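Enolase from the environmental genome shotgun sequencing of the Sargasso Sea (PDB 2QGY) is of unknown function but binds magnesium and belongs to the enolase superfamily, whose members typically abstract a proton next to a substrate carboxylate. Local coordinates at residues Ile39-Glu44 and Glu109-Asp114; Phe54-Asn57 and Gly62-Ile65; Lys68-Glu73 and Ser102-Ala107. All blocks are in the same frame, centred on the assembly; numbering follows the deposited sequence.

How the contacts relate
All three contacts lie in the N-terminal domain beside the barrel. Helix 99-120 serves contacts 1 and 3, helix 60-74 serves contacts 2 and 3. Contact 1 brackets the others in sequence: strand 37-43 first, then contact 2, contact 3 and residues 109-114. Centres are about 11 Å apart for contacts 1 and 3 and for 2 and 3, and about 18 Å for 1 and 2, which do not touch. Ile39 packs on the backbone of Ala107, joining contacts 1 and 3; Phe54 O and Ser103 OG, probably hydrogen-bonded, join contacts 2 and 3, which both touch the second subunit. Together they tie the antiparallel sheet, helices 60-74 and 99-120, and a loop near the magnesium into one domain.

Contact 1 of 3, residues Ile39-Glu44 and Glu109-Asp114; sequences IKITTE and EIALWD
Ile41 lays the end of its side chain against the methyl group of Ala111, with CD1 of Ile41 4.2 Å from CB of Ala111. Its CG1 branch stands beside the backbone N (chi1 -74°) and then runs out extended, which carries CD1 off the strand to the helix. Ile39, two residues earlier on the same face of the strand, leaves it pointing past the helix, yet its extended CG1-CD1 branch brings CD1 to 4.5 Å from CB of Ala111. The single methyl thus meets two isoleucine ends at once, and so short a side chain lets the backbones come close: the CA atoms of Ile41 and Ala111 are 6.7 Å apart. Leu112 adds looser cover beside Ile41. Asp114, also on the sheet side, takes Trp50 N of strand 48-53 on OD2, which pairs with Lys118 as well, and Leu360 N on OD1.

The far face of the helix is polar too. There Trp113 NE1 donates to Glu109 OE2 over 2.9 Å, one turn back; the oxygen lies in the indole plane and is met on its anti side. Glu109 OE2 also accepts from Ile283 N, which ties the helix to the barrel domain.

Strand 37-43 runs between 48-53 and 13-21 in the antiparallel sheet, and Ile41 continues onto Leu13 and Leu16 of the latter. Helix 99-120 packs on this sheet, while Leu112 and Trp113 turn to helix 82-93.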
loop_
_atom_site.group_PDB
_atom_site.type_symbol
_atom_site.label_atom_id
_atom_site.label_comp_id
_atom_site.label_asym_id
_atom_site.label_seq_id
_atom_site.Cartn_x
_atom_site.Cartn_y
_atom_site.Cartn_z
ATOM N N ILE A 39 -17.784 9.812 2.037
ATOM C CA ILE A 39 -18.320 9.418 3.347
ATOM C C ILE A 39 -18.896 10.605 4.108
ATOM O O ILE A 39 -18.507 11.749 3.897
ATOM C CB ILE A 39 -17.248 8.683 4.218
ATOM C CG1 ILE A 39 -16.294 9.672 4.912
ATOM C CG2 ILE A 39 -16.453 7.681 3.364
ATOM C CD1 ILE A 39 -15.351 8.976 5.912
ATOM N N LYS A 40 -19.832 10.312 5.013
ATOM C CA LYS A 40 -20.308 11.320 5.938
ATOM C C LYS A 40 -20.304 10.677 7.320
ATOM O O LYS A 40 -20.862 9.604 7.506
ATOM C CB LYS A 40 -21.732 11.769 5.578
ATOM C CG LYS A 40 -22.130 12.971 6.401
ATOM C CD LYS A 40 -23.586 13.428 6.142
ATOM C CE LYS A 40 -24.578 12.697 7.002
ATOM N NZ LYS A 40 -25.957 13.246 6.688
ATOM N N ILE A 41 -19.660 11.347 8.263
ATOM C CA ILE A 41 -19.567 10.913 9.661
ATOM C C ILE A 41 -20.397 11.920 10.451
ATOM O O ILE A 41 -20.302 13.119 10.200
ATOM C CB ILE A 41 -18.096 10.939 10.138
ATOM C CG1 ILE A 41 -17.311 9.760 9.512
ATOM C CG2 ILE A 41 -18.013 10.916 11.670
ATOM C CD1 ILE A 41 -15.855 9.654 9.944
ATOM N N THR A 42 -21.222 11.422 11.376
ATOM C CA THR A 42 -21.985 12.276 12.302
ATOM C C THR A 42 -21.482 12.016 13.724
ATOM O O THR A 42 -21.356 10.858 14.145
ATOM C CB THR A 42 -23.509 11.963 12.252
ATOM O OG1 THR A 42 -23.945 11.942 10.888
ATOM C CG2 THR A 42 -24.322 13.059 13.028
ATOM N N THR A 43 -21.150 13.082 14.441
ATOM C CA THR A 43 -20.715 12.899 15.815
ATOM C C THR A 43 -21.933 12.741 16.724
ATOM O O THR A 43 -23.066 13.002 16.316
ATOM C CB THR A 43 -19.902 14.094 16.339
ATOM O OG1 THR A 43 -20.769 15.223 16.521
ATOM C CG2 THR A 43 -18.752 14.452 15.374
ATOM N N GLU A 44 -21.666 12.376 17.973
ATOM C CA GLU A 44 -22.697 12.251 19.007
ATOM C C GLU A 44 -23.432 13.584 19.246
ATOM O O GLU A 44 -24.625 13.603 19.584
ATOM C CB GLU A 44 -22.041 11.767 20.293
ATOM C CG GLU A 44 -22.979 11.122 21.261
ATOM C CD GLU A 44 -22.243 10.334 22.319
ATOM O OE1 GLU A 44 -21.487 10.954 23.118
ATOM O OE2 GLU A 44 -22.427 9.096 22.341
ATOM N N GLU A 109 -9.968 11.199 8.050
ATOM C CA GLU A 109 -9.327 12.400 8.595
ATOM C C GLU A 109 -9.914 13.663 7.998
ATOM O O GLU A 109 -10.101 14.665 8.707
ATOM C CB GLU A 109 -7.803 12.390 8.438
ATOM C CG GLU A 109 -7.120 13.379 9.390
ATOM C CD GLU A 109 -5.664 13.612 9.045
ATOM O OE1 GLU A 109 -4.829 12.685 9.198
ATOM O OE2 GLU A 109 -5.380 14.747 8.635
ATOM N N ILE A 110 -10.211 13.636 6.710
ATOM C CA ILE A 110 -10.779 14.799 6.031
ATOM C C ILE A 110 -12.136 15.122 6.662
ATOM O O ILE A 110 -12.455 16.294 6.892
ATOM C CB ILE A 110 -10.914 14.545 4.508
ATOM C CG1 ILE A 110 -9.510 14.599 3.852
ATOM C CG2 ILE A 110 -11.840 15.619 3.843
ATOM C CD1 ILE A 110 -9.468 14.072 2.416
ATOM N N ALA A 111 -12.935 14.099 6.942
ATOM C CA ALA A 111 -14.244 14.344 7.617
ATOM C C ALA A 111 -14.099 14.959 9.020
ATOM O O ALA A 111 -14.931 15.789 9.432
ATOM C CB ALA A 111 -15.070 13.084 7.690
ATOM N N LEU A 112 -13.076 14.521 9.756
ATOM C CA LEU A 112 -12.815 15.078 11.091
ATOM C C LEU A 112 -12.377 16.552 11.001
ATOM O O LEU A 112 -12.721 17.377 11.868
ATOM C CB LEU A 112 -11.808 14.216 11.859
ATOM C CG LEU A 112 -12.166 12.749 12.172
ATOM C CD1 LEU A 112 -11.105 12.081 12.991
ATOM C CD2 LEU A 112 -13.568 12.563 12.857
ATOM N N TRP A 113 -11.643 16.898 9.944
ATOM C CA TRP A 113 -11.285 18.292 9.688
ATOM C C TRP A 113 -12.516 19.141 9.390
ATOM O O TRP A 113 -12.585 20.298 9.838
ATOM C CB TRP A 113 -10.288 18.438 8.533
ATOM C CG TRP A 113 -8.858 18.187 8.942
ATOM C CD1 TRP A 113 -8.125 17.065 8.690
ATOM C CD2 TRP A 113 -7.991 19.072 9.683
ATOM N NE1 TRP A 113 -6.849 17.194 9.212
ATOM C CE2 TRP A 113 -6.742 18.409 9.828
ATOM C CE3 TRP A 113 -8.141 20.355 10.224
ATOM C CZ2 TRP A 113 -5.664 18.979 10.506
ATOM C CZ3 TRP A 113 -7.061 20.921 10.903
ATOM C CH2 TRP A 113 -5.841 20.236 11.031
ATOM N N ASP A 114 -13.452 18.590 8.624
ATOM C CA ASP A 114 -14.691 19.292 8.273
ATOM C C ASP A 114 -15.436 19.578 9.588
ATOM O O ASP A 114 -15.886 20.717 9.858
ATOM C CB ASP A 114 -15.533 18.379 7.358
ATOM C CG ASP A 114 -16.744 19.101 6.726
ATOM O OD1 ASP A 114 -16.708 20.342 6.576
ATOM O OD2 ASP A 114 -17.717 18.422 6.338
#

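Contact 2 of 3, residues Phe54-Asn57 and Gly62-Ile65; sequences FSIN and GIAI
The loop that leaves strand 48-53 folds back on the first turns of helix 60-74, and Ile63 is the helix residue that meets it. Ile63 points at the loop, and one atom does the touching: its CD1 lies 3.8 Å from O of Phe54 and 4.2 Å from N of Ile56. CG1 sits beside the backbone N (chi1 -68°) and CD1 extends beyond it, so the methyl end presses on the loop's main chain around Ser55. Side chain meets side chain just once, at 4.4 Å between CG1 of Ile56 and CD1 of Ile63.

The polar atoms of the loop find partners beyond the helix. Phe54 O is probably hydrogen-bonded to Ser103 OG of helix 99-120, whose hydroxyl also lies by Leu99 O; Ser55 OG bonds to Lys35 O, and Ser55 O receives Lys34 NZ. Ile56 also packs on His96 of the second subunit.

Phe54 turns away from the helix, and its side chain lies about 9 Å from the bound magnesium, the metal held by Asp200, Glu226 and Glu252. A capping-domain loop reaching over the mouth of the barrel is a feature of the enolase superfamily, and this one probably corresponds to the loop that helps close the active site in its relatives.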
loop_
_atom_site.group_PDB
_atom_site.type_symbol
_atom_site.label_atom_id
_atom_site.label_comp_id
_atom_site.label_asym_id
_atom_site.label_seq_id
_atom_site.Cartn_x
_atom_site.Cartn_y
_atom_site.Cartn_z
ATOM N N PHE A 54 -9.456 8.335 -2.054
ATOM C CA PHE A 54 -9.000 8.130 -3.415
ATOM C C PHE A 54 -9.351 6.697 -3.835
ATOM O O PHE A 54 -8.862 5.741 -3.261
ATOM C CB PHE A 54 -7.510 8.427 -3.557
ATOM C CG PHE A 54 -6.994 8.057 -4.894
ATOM C CD1 PHE A 54 -7.279 8.855 -5.982
ATOM C CD2 PHE A 54 -6.311 6.877 -5.072
ATOM C CE1 PHE A 54 -6.831 8.522 -7.248
ATOM C CE2 PHE A 54 -5.852 6.502 -6.366
ATOM C CZ PHE A 54 -6.130 7.327 -7.439
ATOM N N SER A 55 -10.212 6.550 -4.829
ATOM C CA SER A 55 -10.722 5.208 -5.168
ATOM C C SER A 55 -9.877 4.528 -6.227
ATOM O O SER A 55 -9.288 5.189 -7.078
ATOM C CB SER A 55 -12.186 5.263 -5.627
ATOM O OG SER A 55 -12.251 5.920 -6.858
ATOM N N ILE A 56 -9.818 3.196 -6.167
ATOM C CA ILE A 56 -8.896 2.416 -7.006
ATOM C C ILE A 56 -9.714 1.267 -7.548
ATOM O O ILE A 56 -10.469 0.647 -6.801
ATOM C CB ILE A 56 -7.660 1.899 -6.232
ATOM C CG1 ILE A 56 -7.008 3.024 -5.416
ATOM C CG2 ILE A 56 -6.624 1.340 -7.231
ATOM C CD1 ILE A 56 -5.912 2.554 -4.403
ATOM N N ASN A 57 -9.609 1.046 -8.857
ATOM C CA ASN A 57 -10.438 0.048 -9.555
ATOM C C ASN A 57 -10.331 -1.319 -8.876
ATOM O O ASN A 57 -9.233 -1.767 -8.556
ATOM C CB ASN A 57 -10.029 -0.015 -11.040
ATOM C CG ASN A 57 -11.069 -0.697 -11.937
ATOM O OD1 ASN A 57 -10.739 -1.094 -13.065
ATOM N ND2 ASN A 57 -12.300 -0.856 -11.454
ATOM N N GLY A 62 -13.444 -2.710 -0.900
ATOM C CA GLY A 62 -12.407 -3.024 0.085
ATOM C C GLY A 62 -12.039 -1.796 0.902
ATOM O O GLY A 62 -11.957 -1.858 2.128
ATOM N N ILE A 63 -11.868 -0.667 0.223
ATOM C CA ILE A 63 -11.557 0.586 0.902
ATOM C C ILE A 63 -12.710 0.965 1.855
ATOM O O ILE A 63 -12.486 1.321 3.037
ATOM C CB ILE A 63 -11.231 1.689 -0.124
ATOM C CG1 ILE A 63 -9.888 1.380 -0.849
ATOM C CG2 ILE A 63 -11.192 3.084 0.535
ATOM C CD1 ILE A 63 -9.708 2.208 -2.099
ATOM N N ALA A 64 -13.938 0.879 1.351
ATOM C CA ALA A 64 -15.118 1.217 2.173
ATOM C C ALA A 64 -15.234 0.357 3.440
ATOM O O ALA A 64 -15.613 0.851 4.517
ATOM C CB ALA A 64 -16.374 1.099 1.334
ATOM N N ILE A 65 -14.969 -0.938 3.294
ATOM C CA ILE A 65 -14.988 -1.848 4.424
ATOM C C ILE A 65 -13.930 -1.511 5.477
ATOM O O ILE A 65 -14.203 -1.553 6.685
ATOM C CB ILE A 65 -14.906 -3.324 3.943
ATOM C CG1 ILE A 65 -16.184 -3.706 3.178
ATOM C CG2 ILE A 65 -14.581 -4.286 5.107
ATOM C CD1 ILE A 65 -17.492 -3.463 3.921
#

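Contact 3 of 3, residues Lys68-Glu73 and Ser102-Ala107; sequences KELFRE and SSATSA
Leu70 fills the close part of this helix pair. Its CD1 comes within 3.9 Å of CG2 of Thr105, the two side chains crossing at a slant, and within 4.4 Å of CB of Ala104. CG of Leu70 stands beside its backbone N (chi1 -69°), and the extended second torsion drives CD1 across the gap. With OG1 of Thr105 turned to Gly280 O (chi1 63°), CG2 is the branch that meets Leu70. Nearest CA atoms, those of Leu70 and Thr105, are 8.1 Å apart, a moderate spacing that the Leu70 side chain spans. Behind them Ser106 grips Ser102 O twice, by its N and by its OG at 2.7 Å, from opposite faces of the carbonyl plane; Ser106 OG also takes Gly280 N.

The solvent side of helix 60-74, at Arg72 and Lys68, is looser and charged. Arg72 is exposed, and its NH1 lies 3.0 Å from OE2 of Glu69, a pairing of charges with no N-H aimed at the oxygen. Arg72 NE makes a salt bridge with Glu379 on strand 373-379, and Lys68 NZ reaches the same carboxylate weakly.

Leu70 continues onto Ile89 and Leu92 of helix 82-93, where Glu73 pairs with Lys88. Phe58 of the second subunit borders Leu70, Glu69 and Glu73. Ala104 packs on Ile66 and Ile67, a turn earlier on helix 60-74. Phe71 faces Leu13 and Leu16 of strand 13-21, so helices 60-74 and 99-120 lie side by side on the sheet, with helix 82-93 against both.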
loop_
_atom_site.group_PDB
_atom_site.type_symbol
_atom_site.label_atom_id
_atom_site.label_comp_id
_atom_site.label_asym_id
_atom_site.label_seq_id
_atom_site.Cartn_x
_atom_site.Cartn_y
_atom_site.Cartn_z
ATOM N N LYS A 68 -15.123 1.485 7.270
ATOM C CA LYS A 68 -16.129 1.028 8.218
ATOM C C LYS A 68 -15.487 0.404 9.468
ATOM O O LYS A 68 -15.913 0.687 10.603
ATOM C CB LYS A 68 -17.089 0.010 7.567
ATOM C CG LYS A 68 -18.161 -0.501 8.564
ATOM C CD LYS A 68 -19.299 -1.268 7.888
ATOM C CE LYS A 68 -19.173 -2.783 8.097
ATOM N NZ LYS A 68 -20.383 -3.586 7.624
ATOM N N GLU A 69 -14.453 -0.413 9.274
ATOM C CA GLU A 69 -13.813 -1.045 10.437
ATOM C C GLU A 69 -13.056 -0.069 11.316
ATOM O O GLU A 69 -13.058 -0.175 12.574
ATOM C CB GLU A 69 -12.897 -2.193 10.022
ATOM C CG GLU A 69 -13.623 -3.439 9.506
ATOM C CD GLU A 69 -14.644 -4.020 10.495
ATOM O OE1 GLU A 69 -14.345 -4.083 11.706
ATOM O OE2 GLU A 69 -15.744 -4.427 10.055
ATOM N N LEU A 70 -12.411 0.897 10.665
ATOM C CA LEU A 70 -11.725 1.957 11.389
ATOM C C LEU A 70 -12.739 2.795 12.161
ATOM O O LEU A 70 -12.523 3.142 13.316
ATOM C CB LEU A 70 -10.897 2.811 10.444
ATOM C CG LEU A 70 -9.682 2.082 9.855
ATOM C CD1 LEU A 70 -8.965 2.956 8.814
ATOM C CD2 LEU A 70 -8.696 1.627 10.911
ATOM N N PHE A 71 -13.868 3.079 11.528
ATOM C CA PHE A 71 -14.885 3.864 12.167
ATOM C C PHE A 71 -15.359 3.205 13.457
ATOM O O PHE A 71 -15.455 3.873 14.481
ATOM C CB PHE A 71 -16.053 4.095 11.221
ATOM C CG PHE A 71 -17.260 4.674 11.888
ATOM C CD1 PHE A 71 -17.340 6.043 12.122
ATOM C CD2 PHE A 71 -18.316 3.857 12.269
ATOM C CE1 PHE A 71 -18.442 6.586 12.729
ATOM C CE2 PHE A 71 -19.427 4.408 12.888
ATOM C CZ PHE A 71 -19.480 5.761 13.115
ATOM N N ARG A 72 -15.646 1.911 13.399
ATOM C CA ARG A 72 -16.123 1.159 14.561
ATOM C C ARG A 72 -15.110 1.253 15.689
ATOM O O ARG A 72 -15.473 1.478 16.857
ATOM C CB ARG A 72 -16.363 -0.301 14.203
ATOM C CG ARG A 72 -17.615 -0.560 13.387
ATOM C CD ARG A 72 -17.843 -2.067 13.242
ATOM N NE ARG A 72 -18.904 -2.362 12.280
ATOM C CZ ARG A 72 -19.030 -3.512 11.613
ATOM N NH1 ARG A 72 -18.145 -4.492 11.772
ATOM N NH2 ARG A 72 -20.040 -3.678 10.768
ATOM N N GLU A 73 -13.838 1.100 15.346
ATOM C CA GLU A 73 -12.781 1.146 16.352
ATOM C C GLU A 73 -12.661 2.515 17.017
ATOM O O GLU A 73 -12.446 2.616 18.216
ATOM C CB GLU A 73 -11.447 0.703 15.733
ATOM C CG GLU A 73 -10.269 0.692 16.703
ATOM C CD GLU A 73 -10.393 -0.350 17.831
ATOM O OE1 GLU A 73 -11.269 -1.248 17.774
ATOM O OE2 GLU A 73 -9.581 -0.272 18.779
ATOM N N SER A 102 -4.305 4.059 3.074
ATOM C CA SER A 102 -4.073 5.502 3.124
ATOM C C SER A 102 -5.284 6.240 2.558
ATOM O O SER A 102 -5.601 7.347 3.032
ATOM C CB SER A 102 -2.782 5.885 2.333
ATOM O OG SER A 102 -1.618 5.358 2.974
ATOM N N SER A 103 -5.947 5.654 1.549
ATOM C CA SER A 103 -7.208 6.253 1.039
ATOM C C SER A 103 -8.310 6.206 2.109
ATOM O O SER A 103 -9.061 7.177 2.288
ATOM C CB SER A 103 -7.726 5.547 -0.203
ATOM O OG SER A 103 -6.876 5.818 -1.297
ATOM N N ALA A 104 -8.407 5.062 2.788
ATOM C CA ALA A 104 -9.385 4.917 3.888
ATOM C C ALA A 104 -9.173 5.961 4.992
ATOM O O ALA A 104 -10.124 6.620 5.403
ATOM C CB ALA A 104 -9.323 3.507 4.486
ATOM N N THR A 105 -7.934 6.111 5.462
ATOM C CA THR A 105 -7.654 7.015 6.586
ATOM C C THR A 105 -7.783 8.442 6.103
ATOM O O THR A 105 -8.192 9.281 6.857
ATOM C CB THR A 105 -6.264 6.828 7.216
ATOM O OG1 THR A 105 -5.226 7.132 6.265
ATOM C CG2 THR A 105 -6.110 5.368 7.673
ATOM N N SER A 106 -7.427 8.714 4.848
ATOM C CA SER A 106 -7.674 10.085 4.289
ATOM C C SER A 106 -9.138 10.495 4.425
ATOM O O SER A 106 -9.445 11.639 4.817
ATOM C CB SER A 106 -7.314 10.174 2.796
ATOM O OG SER A 106 -5.931 9.990 2.678
ATOM N N ALA A 107 -10.037 9.608 4.024
ATOM C CA ALA A 107 -11.444 9.962 3.979
ATOM C C ALA A 107 -11.894 10.325 5.412
ATOM O O ALA A 107 -12.584 11.315 5.595
ATOM C CB ALA A 107 -12.280 8.840 3.409
#